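PDB 6VXC: trans-4-hydroxy-L-proline dehydratase from Clostridioides difficile 70-100-2010, which uses glycyl radical chemistry to dehydrate trans-4-hydroxy-L-proline to (S)-1-pyrroline-5-carboxylate in the anaerobic breakdown of 4-hydroxyproline. Local coordinates for residues V399-K404 with K408-A413; C414-S417 with Q423-F426; I476-L481 with D486-K491. All coordinates share one frame; numbering follows the deposited sequence.

Contact 1: V399-K404 with K408-A413; sequences VQISKK and KFLKRA
Phe409 has CG trans to its backbone N (chi1 -180°), which carries the ring off helix 408-413 to strand 399-401. On the strand, Val399 has chi1 -60°. This places CG1 opposite the carbonyl carbon and leaves CG2 between the backbone N and that carbon. The two methyls divide the work. Val399 CG1 lies 3.9 Å from Phe409 CZ, oblique to the ring. Val399 CG2 rests 4.0 Å from Ala413 CB, one helical turn further on. Val399 and Phe409 lie alongside each other, pointing opposite ways. Two residues on, Ile401 brings in its outermost methyl. Its CD1 meets the edge of the Phe409 ring, 4.1 Å from CD2, and also lies 4.0 Å from Leu410 CD1. Leu410 runs roughly perpendicular to Ile401. The side chains that meet are all apolar, and the touching residues are buried. Phe426 of the next strand adds to the packing, and Leu384 of helix 378-390 packs on Val399 and Phe409. The axes of 399-401 and 408-413 come within 9.8 Å, and their N-to-C directions differ by 139°, nearer antiparallel. This is the first half of a beta-alpha-beta unit, in which helix 407-418 packs on strand 396-401 before the chain returns through parallel strand 426-428.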
ATOM      1  N   VAL A 399      -1.332  -2.933 -14.440  1.00 10.28           N
ATOM      2  CA  VAL A 399      -0.544  -3.459 -15.543  1.00 10.71           C
ATOM      3  C   VAL A 399       0.861  -2.866 -15.515  1.00 10.64           C
ATOM      4  O   VAL A 399       1.057  -1.709 -15.131  1.00 10.14           O
ATOM      5  CB  VAL A 399      -1.240  -3.195 -16.901  1.00  9.63           C
ATOM      6  CG1 VAL A 399      -2.608  -3.875 -16.906  1.00  8.38           C
ATOM      7  CG2 VAL A 399      -1.347  -1.706 -17.219  1.00  8.09           C
ATOM      8  N   GLN A 400       1.837  -3.703 -15.853  1.00 13.29           N
ATOM      9  CA  GLN A 400       3.191  -3.283 -16.173  1.00 10.79           C
ATOM     10  C   GLN A 400       3.316  -3.178 -17.687  1.00 11.17           C
ATOM     11  O   GLN A 400       3.069  -4.150 -18.408  1.00 12.03           O
ATOM     12  CB  GLN A 400       4.230  -4.260 -15.623  1.00 10.12           C
ATOM     13  CG  GLN A 400       4.759  -3.936 -14.236  1.00  7.13           C
ATOM     14  CD  GLN A 400       6.030  -4.713 -13.909  1.00  9.55           C
ATOM     15  OE1 GLN A 400       6.979  -4.725 -14.693  1.00 15.96           O
ATOM     16  NE2 GLN A 400       6.035  -5.400 -12.768  1.00 11.63           N
ATOM     17  N   ILE A 401       3.724  -2.013 -18.153  1.00 10.87           N
ATOM     18  CA  ILE A 401       3.891  -1.736 -19.564  1.00 10.89           C
ATOM     19  C   ILE A 401       5.382  -1.618 -19.819  1.00 11.15           C
ATOM     20  O   ILE A 401       6.055  -0.794 -19.198  1.00 11.87           O
ATOM     21  CB  ILE A 401       3.147  -0.456 -19.972  1.00 10.99           C
ATOM     22  CG1 ILE A 401       1.647  -0.566 -19.650  1.00 10.36           C
ATOM     23  CG2 ILE A 401       3.421  -0.123 -21.428  1.00 11.81           C
ATOM     24  CD1 ILE A 401       0.931  -1.778 -20.246  1.00 10.39           C
ATOM     25  N   SER A 402       5.887  -2.454 -20.719  1.00 11.91           N
ATOM     26  CA  SER A 402       7.263  -2.464 -21.186  1.00 12.07           C
ATOM     27  C   SER A 402       7.314  -1.964 -22.623  1.00 13.05           C
ATOM     28  O   SER A 402       6.328  -2.033 -23.358  1.00 14.06           O
ATOM     29  CB  SER A 402       7.844  -3.892 -21.101  1.00 10.30           C
ATOM     30  OG  SER A 402       9.047  -4.043 -21.838  1.00 14.12           O
ATOM     31  N   LYS A 403       8.495  -1.490 -23.029  1.00 13.68           N
ATOM     32  CA  LYS A 403       8.742  -1.260 -24.450  1.00 13.64           C
ATOM     33  C   LYS A 403       8.526  -2.531 -25.270  1.00 13.76           C
ATOM     34  O   LYS A 403       8.334  -2.445 -26.485  1.00 15.94           O
ATOM     35  CB  LYS A 403      10.162  -0.739 -24.654  1.00 15.24           C
ATOM     36  CG  LYS A 403      11.212  -1.746 -24.255  1.00 16.30           C
ATOM     37  CD  LYS A 403      12.626  -1.210 -24.396  1.00 19.27           C
ATOM     38  CE  LYS A 403      13.647  -2.307 -24.079  1.00 18.58           C
ATOM     39  NZ  LYS A 403      15.054  -1.860 -24.284  1.00 25.73           N
ATOM     40  N   LYS A 404       8.571  -3.699 -24.631  1.00 12.66           N
ATOM     41  CA  LYS A 404       8.346  -4.992 -25.263  1.00 14.85           C
ATOM     42  C   LYS A 404       6.885  -5.434 -25.258  1.00 13.23           C
ATOM     43  O   LYS A 404       6.573  -6.465 -25.861  1.00 15.54           O
ATOM     44  CB  LYS A 404       9.179  -6.075 -24.565  1.00 13.13           C
ATOM     45  CG  LYS A 404      10.688  -5.791 -24.416  1.00 14.55           C
ATOM     46  CD  LYS A 404      11.305  -6.937 -23.650  1.00 13.38           C
ATOM     47  CE  LYS A 404      12.829  -6.967 -23.678  1.00 19.30           C
ATOM     48  NZ  LYS A 404      13.395  -5.994 -22.749  1.00 21.88           N
ATOM     49  N   LYS A 408      -1.628  -4.119 -28.400  1.00 14.13           N
ATOM     50  CA  LYS A 408      -2.967  -4.622 -28.110  1.00 15.44           C
ATOM     51  C   LYS A 408      -3.210  -4.733 -26.606  1.00 16.00           C
ATOM     52  O   LYS A 408      -4.307  -4.428 -26.120  1.00 12.38           O
ATOM     53  CB  LYS A 408      -3.172  -5.985 -28.774  1.00 17.52           C
ATOM     54  CG  LYS A 408      -4.486  -6.666 -28.406  1.00 23.48           C
ATOM     55  CD  LYS A 408      -4.645  -8.033 -29.096  1.00 28.98           C
ATOM     56  CE  LYS A 408      -5.893  -8.757 -28.612  1.00 30.51           C
ATOM     57  NZ  LYS A 408      -5.922 -10.168 -29.069  1.00 39.52           N
ATOM     58  N   PHE A 409      -2.202  -5.181 -25.855  1.00 14.46           N
ATOM     59  CA  PHE A 409      -2.368  -5.306 -24.411  1.00 14.27           C
ATOM     60  C   PHE A 409      -2.537  -3.934 -23.772  1.00 12.53           C
ATOM     61  O   PHE A 409      -3.447  -3.718 -22.970  1.00 12.19           O
ATOM     62  CB  PHE A 409      -1.173  -6.045 -23.809  1.00 11.42           C
ATOM     63  CG  PHE A 409      -1.256  -6.223 -22.306  1.00 11.76           C
ATOM     64  CD1 PHE A 409      -1.993  -7.262 -21.760  1.00 11.60           C
ATOM     65  CD2 PHE A 409      -0.594  -5.354 -21.445  1.00 10.59           C
ATOM     66  CE1 PHE A 409      -2.069  -7.436 -20.385  1.00 13.95           C
ATOM     67  CE2 PHE A 409      -0.676  -5.520 -20.059  1.00 12.01           C
ATOM     68  CZ  PHE A 409      -1.419  -6.572 -19.530  1.00  9.71           C
ATOM     69  N   LEU A 410      -1.679  -2.983 -24.139  1.00 12.16           N
ATOM     70  CA  LEU A 410      -1.814  -1.639 -23.593  1.00 11.28           C
ATOM     71  C   LEU A 410      -3.194  -1.049 -23.890  1.00 13.26           C
ATOM     72  O   LEU A 410      -3.824  -0.444 -23.014  1.00 12.81           O
ATOM     73  CB  LEU A 410      -0.704  -0.745 -24.153  1.00 13.85           C
ATOM     74  CG  LEU A 410      -0.823   0.754 -23.882  1.00 13.09           C
ATOM     75  CD1 LEU A 410      -0.860   1.067 -22.378  1.00 10.49           C
ATOM     76  CD2 LEU A 410       0.293   1.530 -24.608  1.00 10.88           C
ATOM     77  N   LYS A 411      -3.684  -1.215 -25.125  1.00 13.33           N
ATOM     78  CA  LYS A 411      -4.957  -0.599 -25.485  1.00 12.58           C
ATOM     79  C   LYS A 411      -6.120  -1.241 -24.740  1.00 11.28           C
ATOM     80  O   LYS A 411      -7.072  -0.555 -24.358  1.00 15.37           O
ATOM     81  CB  LYS A 411      -5.169  -0.650 -26.999  1.00 14.16           C
ATOM     82  CG  LYS A 411      -4.270   0.348 -27.752  1.00 20.97           C
ATOM     83  CD  LYS A 411      -4.530   0.356 -29.254  1.00 28.24           C
ATOM     84  CE  LYS A 411      -5.908   0.923 -29.588  1.00 25.26           C
ATOM     85  NZ  LYS A 411      -6.055   1.138 -31.065  1.00 28.64           N
ATOM     86  N   ARG A 412      -6.063  -2.551 -24.519  1.00 11.79           N
ATOM     87  CA  ARG A 412      -7.079  -3.200 -23.701  1.00 12.49           C
ATOM     88  C   ARG A 412      -7.083  -2.633 -22.282  1.00 15.10           C
ATOM     89  O   ARG A 412      -8.151  -2.429 -21.689  1.00 13.87           O
ATOM     90  CB  ARG A 412      -6.846  -4.708 -23.689  1.00 11.98           C
ATOM     91  CG  ARG A 412      -7.792  -5.481 -22.820  1.00 15.04           C
ATOM     92  CD  ARG A 412      -9.176  -5.582 -23.436  1.00 17.39           C
ATOM     93  NE  ARG A 412     -10.029  -6.462 -22.641  1.00 20.63           N
ATOM     94  CZ  ARG A 412     -11.047  -6.036 -21.910  1.00 19.43           C
ATOM     95  NH1 ARG A 412     -11.341  -4.742 -21.900  1.00 18.85           N
ATOM     96  NH2 ARG A 412     -11.767  -6.892 -21.196  1.00 15.35           N
ATOM     97  N   ALA A 413      -5.892  -2.394 -21.716  1.00 12.43           N
ATOM     98  CA  ALA A 413      -5.816  -1.747 -20.406  1.00 12.15           C
ATOM     99  C   ALA A 413      -6.398  -0.339 -20.455  1.00 11.99           C
ATOM    100  O   ALA A 413      -7.143   0.065 -19.554  1.00 13.53           O
ATOM    101  CB  ALA A 413      -4.366  -1.708 -19.917  1.00  8.19           C
TER

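Contact 2: C414-S417 with Q423-F426; sequences CEIS and QPAF
One water bridges Ser417 OG and Pro424 O, 2.7 Å from each. The serine hydroxyl donates to this water, and the water donates to the carbonyl. A second water is placed to donate to Ile416 O (2.9 Å) and Gln423 O, though it has more acceptors in reach than protons, so the two bonds may not both hold at once. Gln423 O receives a CA-H...O contact as well, with Ser417 CA 3.6 Å away. The side-chain amide of Gln423 turns elsewhere, and its NE2 bonds to Pro395 O. Pro424 follows a cis peptide bond. Its CD packs 3.9 Å from Ile416 CG2, with the proline set nearly square to the isoleucine side chain. Phe426 reaches back to the helix with chi1 -56°, its CG trans to its own carbonyl carbon. Cys414 SG sits 4.8 Å from the centroid of the Phe426 ring, in an oblique sulfur-aromatic contact. Ser417 OG comes to the ring edge near its plane, 4.1 Å from CE1. Met741 of helix 734-750 touches both Cys414 and Ser417. The chemistry is therefore mixed. Apolar groups and sulfur pack directly, while the polar link between helix end and returning chain runs through water. The water between Ser417 OG and Pro424 O thus makes the firm polar link, and the other water can serve the Ile416 and Gln423 carbonyls.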
ATOM      1  N   CYS A 414      -6.090   0.422 -21.508  1.00 12.31           N
ATOM      2  CA  CYS A 414      -6.693   1.746 -21.633  1.00 11.27           C
ATOM      3  C   CYS A 414      -8.207   1.669 -21.790  1.00 14.24           C
ATOM      4  O   CYS A 414      -8.921   2.540 -21.283  1.00 11.70           O
ATOM      5  CB  CYS A 414      -6.075   2.508 -22.796  1.00 17.00           C
ATOM      6  SG  CYS A 414      -4.363   2.971 -22.543  1.00 43.19           S
ATOM      7  N   GLU A 415      -8.717   0.647 -22.494  1.00 14.06           N
ATOM      8  CA  GLU A 415     -10.166   0.474 -22.586  1.00 14.01           C
ATOM      9  C   GLU A 415     -10.803   0.402 -21.212  1.00 13.45           C
ATOM     10  O   GLU A 415     -11.856   1.000 -20.972  1.00 15.28           O
ATOM     11  CB  GLU A 415     -10.524  -0.804 -23.336  1.00 18.82           C
ATOM     12  CG  GLU A 415     -10.497  -0.757 -24.814  1.00 26.18           C
ATOM     13  CD  GLU A 415     -10.972  -2.085 -25.393  1.00 34.52           C
ATOM     14  OE1 GLU A 415     -11.916  -2.676 -24.814  1.00 35.54           O
ATOM     15  OE2 GLU A 415     -10.371  -2.541 -26.392  1.00 33.83           O
ATOM     16  N   ILE A 416     -10.185  -0.348 -20.303  1.00 11.87           N
ATOM     17  CA  ILE A 416     -10.753  -0.496 -18.975  1.00 12.08           C
ATOM     18  C   ILE A 416     -10.614   0.807 -18.194  1.00 11.34           C
ATOM     19  O   ILE A 416     -11.568   1.266 -17.562  1.00 11.91           O
ATOM     20  CB  ILE A 416     -10.103  -1.690 -18.247  1.00 13.07           C
ATOM     21  CG1 ILE A 416     -10.316  -2.984 -19.056  1.00 12.77           C
ATOM     22  CG2 ILE A 416     -10.679  -1.843 -16.867  1.00 10.68           C
ATOM     23  CD1 ILE A 416      -9.374  -4.145 -18.655  1.00 12.87           C
ATOM     24  N   SER A 417      -9.434   1.432 -18.247  1.00 10.19           N
ATOM     25  CA  SER A 417      -9.217   2.691 -17.529  1.00 10.87           C
ATOM     26  C   SER A 417     -10.225   3.750 -17.968  1.00 13.35           C
ATOM     27  O   SER A 417     -10.801   4.468 -17.137  1.00 12.75           O
ATOM     28  CB  SER A 417      -7.776   3.169 -17.762  1.00  8.55           C
ATOM     29  OG  SER A 417      -7.497   4.427 -17.162  1.00 13.06           O
ATOM     30  N   GLN A 423      -9.007   1.746 -12.052  1.00 11.22           N
ATOM     31  CA  GLN A 423      -8.148   0.611 -12.409  1.00 11.28           C
ATOM     32  C   GLN A 423      -8.187   0.412 -13.924  1.00  9.48           C
ATOM     33  O   GLN A 423      -9.180   0.733 -14.553  1.00 12.24           O
ATOM     34  CB  GLN A 423      -8.603  -0.687 -11.704  1.00  9.25           C
ATOM     35  CG  GLN A 423      -8.568  -0.628 -10.188  1.00 12.40           C
ATOM     36  CD  GLN A 423      -8.808  -1.990  -9.540  1.00 13.73           C
ATOM     37  OE1 GLN A 423      -8.739  -3.029 -10.200  1.00 10.03           O
ATOM     38  NE2 GLN A 423      -9.067  -1.985  -8.228  1.00 13.48           N
ATOM     39  N   PRO A 424      -7.080  -0.054 -14.520  1.00  9.19           N
ATOM     40  CA  PRO A 424      -5.769  -0.291 -13.908  1.00  7.91           C
ATOM     41  C   PRO A 424      -4.904   0.964 -13.916  1.00 11.22           C
ATOM     42  O   PRO A 424      -5.079   1.815 -14.794  1.00  9.35           O
ATOM     43  CB  PRO A 424      -5.144  -1.345 -14.828  1.00  7.43           C
ATOM     44  CG  PRO A 424      -5.683  -0.930 -16.211  1.00 10.14           C
ATOM     45  CD  PRO A 424      -7.112  -0.466 -15.939  1.00  8.13           C
ATOM     46  N   ALA A 425      -3.982   1.066 -12.961  1.00  9.40           N
ATOM     47  CA  ALA A 425      -2.880   1.994 -13.099  1.00  7.87           C
ATOM     48  C   ALA A 425      -1.827   1.372 -14.015  1.00  9.85           C
ATOM     49  O   ALA A 425      -1.794   0.157 -14.223  1.00 11.32           O
ATOM     50  CB  ALA A 425      -2.268   2.325 -11.740  1.00  8.81           C
ATOM     51  N   PHE A 426      -0.940   2.216 -14.526  1.00 10.31           N
ATOM     52  CA  PHE A 426       0.105   1.814 -15.456  1.00 10.47           C
ATOM     53  C   PHE A 426       1.471   2.042 -14.819  1.00  8.76           C
ATOM     54  O   PHE A 426       1.738   3.131 -14.310  1.00 12.07           O
ATOM     55  CB  PHE A 426      -0.008   2.602 -16.775  1.00  8.47           C
ATOM     56  CG  PHE A 426      -1.360   2.474 -17.456  1.00  8.18           C
ATOM     57  CD1 PHE A 426      -2.423   3.282 -17.081  1.00  8.79           C
ATOM     58  CD2 PHE A 426      -1.555   1.557 -18.473  1.00  6.34           C
ATOM     59  CE1 PHE A 426      -3.667   3.168 -17.703  1.00 11.17           C
ATOM     60  CE2 PHE A 426      -2.784   1.440 -19.095  1.00 11.14           C
ATOM     61  CZ  PHE A 426      -3.849   2.241 -18.708  1.00 10.97           C
TER
HETATM   62  O   HOH W   1     -11.605   2.317 -14.852  1.00 11.26           O
HETATM   63  O   HOH W   2      -6.075   4.325 -14.837  1.00  8.39           O

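Contact 3: I476-L481 with D486-K491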
ATOM      1  N   ILE A 476       7.396  21.592   6.271  1.00 10.94           N
ATOM      2  CA  ILE A 476       8.786  21.902   6.577  1.00  9.66           C
ATOM      3  C   ILE A 476       9.144  23.292   6.062  1.00 11.70           C
ATOM      4  O   ILE A 476       9.870  24.040   6.727  1.00 15.91           O
ATOM      5  CB  ILE A 476       9.711  20.808   6.017  1.00  9.43           C
ATOM      6  CG1 ILE A 476       9.460  19.499   6.790  1.00  8.52           C
ATOM      7  CG2 ILE A 476      11.188  21.244   6.073  1.00  9.44           C
ATOM      8  CD1 ILE A 476      10.240  18.305   6.263  1.00 14.69           C
ATOM      9  N   LEU A 477       8.630  23.677   4.885  1.00 11.19           N
ATOM     10  CA  LEU A 477       8.814  25.062   4.455  1.00 10.61           C
ATOM     11  C   LEU A 477       8.098  26.016   5.406  1.00 13.30           C
ATOM     12  O   LEU A 477       8.635  27.070   5.759  1.00 13.67           O
ATOM     13  CB  LEU A 477       8.326  25.269   3.012  1.00  9.72           C
ATOM     14  CG  LEU A 477       8.435  26.709   2.463  1.00 11.82           C
ATOM     15  CD1 LEU A 477       9.882  27.199   2.408  1.00 11.07           C
ATOM     16  CD2 LEU A 477       7.812  26.830   1.084  1.00 12.06           C
ATOM     17  N   GLU A 478       6.899  25.644   5.859  1.00 10.73           N
ATOM     18  CA  GLU A 478       6.188  26.503   6.799  1.00 12.54           C
ATOM     19  C   GLU A 478       7.018  26.749   8.051  1.00 13.56           C
ATOM     20  O   GLU A 478       7.187  27.899   8.471  1.00 15.97           O
ATOM     21  CB  GLU A 478       4.833  25.886   7.160  1.00 15.16           C
ATOM     22  CG  GLU A 478       3.960  26.748   8.079  1.00 14.23           C
ATOM     23  CD  GLU A 478       2.564  26.159   8.288  1.00 15.02           C
ATOM     24  OE1 GLU A 478       2.443  25.099   8.927  1.00 18.80           O
ATOM     25  OE2 GLU A 478       1.585  26.757   7.797  1.00 20.86           O
ATOM     26  N   LEU A 479       7.615  25.691   8.608  1.00 14.19           N
ATOM     27  CA  LEU A 479       8.501  25.860   9.757  1.00 14.54           C
ATOM     28  C   LEU A 479       9.658  26.784   9.418  1.00 14.24           C
ATOM     29  O   LEU A 479      10.004  27.657  10.216  1.00 15.06           O
ATOM     30  CB  LEU A 479       9.037  24.504  10.238  1.00 13.11           C
ATOM     31  CG  LEU A 479       8.107  23.428  10.821  1.00 14.25           C
ATOM     32  CD1 LEU A 479       8.938  22.249  11.350  1.00 10.94           C
ATOM     33  CD2 LEU A 479       7.191  23.978  11.908  1.00 13.56           C
ATOM     34  N   THR A 480      10.261  26.604   8.237  1.00 14.70           N
ATOM     35  CA  THR A 480      11.346  27.477   7.786  1.00 13.60           C
ATOM     36  C   THR A 480      10.922  28.940   7.795  1.00 16.32           C
ATOM     37  O   THR A 480      11.683  29.813   8.225  1.00 16.13           O
ATOM     38  CB  THR A 480      11.798  27.080   6.370  1.00 13.70           C
ATOM     39  OG1 THR A 480      12.144  25.695   6.334  1.00 12.45           O
ATOM     40  CG2 THR A 480      13.006  27.921   5.904  1.00 12.14           C
ATOM     41  N   LEU A 481       9.738  29.236   7.248  1.00 15.55           N
ATOM     42  CA  LEU A 481       9.253  30.608   7.178  1.00 15.50           C
ATOM     43  C   LEU A 481       8.857  31.170   8.540  1.00 16.66           C
ATOM     44  O   LEU A 481       8.601  32.370   8.637  1.00 15.43           O
ATOM     45  CB  LEU A 481       8.079  30.704   6.197  1.00 13.26           C
ATOM     46  CG  LEU A 481       8.422  30.359   4.740  1.00 13.88           C
ATOM     47  CD1 LEU A 481       7.187  30.384   3.861  1.00 16.88           C
ATOM     48  CD2 LEU A 481       9.459  31.305   4.199  1.00 15.25           C
ATOM     49  N   ASP A 486       5.696  26.448  14.668  1.00 16.21           N
ATOM     50  CA  ASP A 486       4.551  25.967  13.912  1.00 20.15           C
ATOM     51  C   ASP A 486       3.358  26.877  14.182  1.00 19.44           C
ATOM     52  O   ASP A 486       2.834  26.872  15.302  1.00 20.84           O
ATOM     53  CB  ASP A 486       4.239  24.523  14.297  1.00 15.36           C
ATOM     54  CG  ASP A 486       2.963  24.008  13.684  1.00 15.97           C
ATOM     55  OD1 ASP A 486       2.467  24.634  12.737  1.00 16.99           O
ATOM     56  OD2 ASP A 486       2.458  22.975  14.176  1.00 19.20           O
ATOM     57  N   PRO A 487       2.885  27.651  13.202  1.00 19.93           N
ATOM     58  CA  PRO A 487       1.784  28.581  13.469  1.00 20.29           C
ATOM     59  C   PRO A 487       0.484  27.895  13.831  1.00 19.65           C
ATOM     60  O   PRO A 487      -0.416  28.557  14.359  1.00 18.47           O
ATOM     61  CB  PRO A 487       1.638  29.348  12.143  1.00 23.18           C
ATOM     62  CG  PRO A 487       2.792  28.941  11.301  1.00 24.99           C
ATOM     63  CD  PRO A 487       3.242  27.622  11.779  1.00 16.85           C
ATOM     64  N   ILE A 488       0.337  26.606  13.527  1.00 18.69           N
ATOM     65  CA  ILE A 488      -0.908  25.892  13.785  1.00 18.64           C
ATOM     66  C   ILE A 488      -0.906  25.272  15.183  1.00 21.05           C
ATOM     67  O   ILE A 488      -1.797  25.548  15.991  1.00 21.45           O
ATOM     68  CB  ILE A 488      -1.168  24.828  12.699  1.00 16.46           C
ATOM     69  CG1 ILE A 488      -1.142  25.464  11.309  1.00 13.86           C
ATOM     70  CG2 ILE A 488      -2.491  24.114  12.950  1.00 14.61           C
ATOM     71  CD1 ILE A 488      -2.106  26.633  11.122  1.00 17.64           C
ATOM     72  N   SER A 489       0.069  24.417  15.481  1.00 18.12           N
ATOM     73  CA  SER A 489       0.120  23.890  16.842  1.00 21.91           C
ATOM     74  C   SER A 489       0.625  24.920  17.841  1.00 23.11           C
ATOM     75  O   SER A 489       0.564  24.657  19.044  1.00 24.34           O
ATOM     76  CB  SER A 489       0.993  22.638  16.920  1.00 18.86           C
ATOM     77  OG  SER A 489       2.359  22.975  16.789  1.00 22.71           O
ATOM     78  N   LYS A 490       1.111  26.075  17.375  1.00 24.49           N
ATOM     79  CA  LYS A 490       1.596  27.144  18.248  1.00 22.68           C
ATOM     80  C   LYS A 490       2.693  26.635  19.182  1.00 24.50           C
ATOM     81  O   LYS A 490       2.773  27.013  20.350  1.00 26.44           O
ATOM     82  CB  LYS A 490       0.436  27.767  19.028  1.00 23.93           C
ATOM     83  CG  LYS A 490      -0.327  28.856  18.241  1.00 27.63           C
ATOM     84  CD  LYS A 490      -1.831  28.789  18.481  1.00 32.04           C
ATOM     85  CE  LYS A 490      -2.468  30.150  18.709  1.00 36.58           C
ATOM     86  NZ  LYS A 490      -1.992  31.183  17.740  1.00 45.30           N
ATOM     87  N   LYS A 491       3.544  25.759  18.654  1.00 20.54           N
ATOM     88  CA  LYS A 491       4.677  25.214  19.384  1.00 19.09           C
ATOM     89  C   LYS A 491       5.931  25.329  18.534  1.00 19.89           C
ATOM     90  O   LYS A 491       5.867  25.418  17.301  1.00 18.90           O
ATOM     91  CB  LYS A 491       4.470  23.746  19.767  1.00 20.57           C
ATOM     92  CG  LYS A 491       3.248  23.507  20.613  1.00 27.12           C
ATOM     93  CD  LYS A 491       3.393  22.269  21.495  1.00 30.14           C
ATOM     94  CE  LYS A 491       3.807  21.036  20.740  1.00 30.43           C
ATOM     95  NZ  LYS A 491       3.686  19.794  21.586  1.00 29.37           N
TER
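Glu478 leaves helix 476-481 with CG trans to its backbone N (chi1 -176°), and its chain stays extended from CB toward the 486-491 turn. CG lies 3.9 Å from Pro487 CD. The carboxylate carbon CD is 3.8 Å from the same proline atom, so the stem lies against the proline ring. At the tip, OE1 comes within 3.8 Å of Asp486 OD1, the two carboxylate planes being 28° apart. OE1 also stays near Pro487 CD. Lys475 NZ forms salt bridges to both oxygens, which probably offsets their like charge. OE2 accepts from Gly676 N. Asp486 in turn holds its own turn together. Its OD1 accepts from Ile488 N at 3.0 Å, an Asx turn. Its OD2 takes two bonds from Ser489, from OG at 2.6 Å and from N at 3.1 Å. Both come from above the carboxylate plane, on the same face. Beside this polar pair, Leu479 CD2 packs 3.8 Å from Asp486 CB. The contact places the turn between strands 485-486 and 491-492 against helix 473-481. Helix 158-166 touches the turn through Ala166, while helices 506-538 and 575-591 pack on other residues of helix 473-481.

Overall arrangement
Contacts 1 and 2 form one continuous packing, with centres about 10 Å apart, and share helix 407-418. Val399 CG2 lies 3.5 Å from Phe426 CD2, and Ala413 CB lies 3.6 Å from Phe426 CE2. A probable hydrogen bond joins Val399 N to Ala425 O at 3.1 Å. Together they pack the helix on two parallel strands. Each has one side chain not far from a probable catalytic residue: Gln400 about 12 Å from the side chain of Glu456, Gln423 about 11 Å from that of Cys454. Contact 3 is separate. Its centre is about 45 Å from that of contact 1 and about 40 Å from that of contact 2, away from these sites.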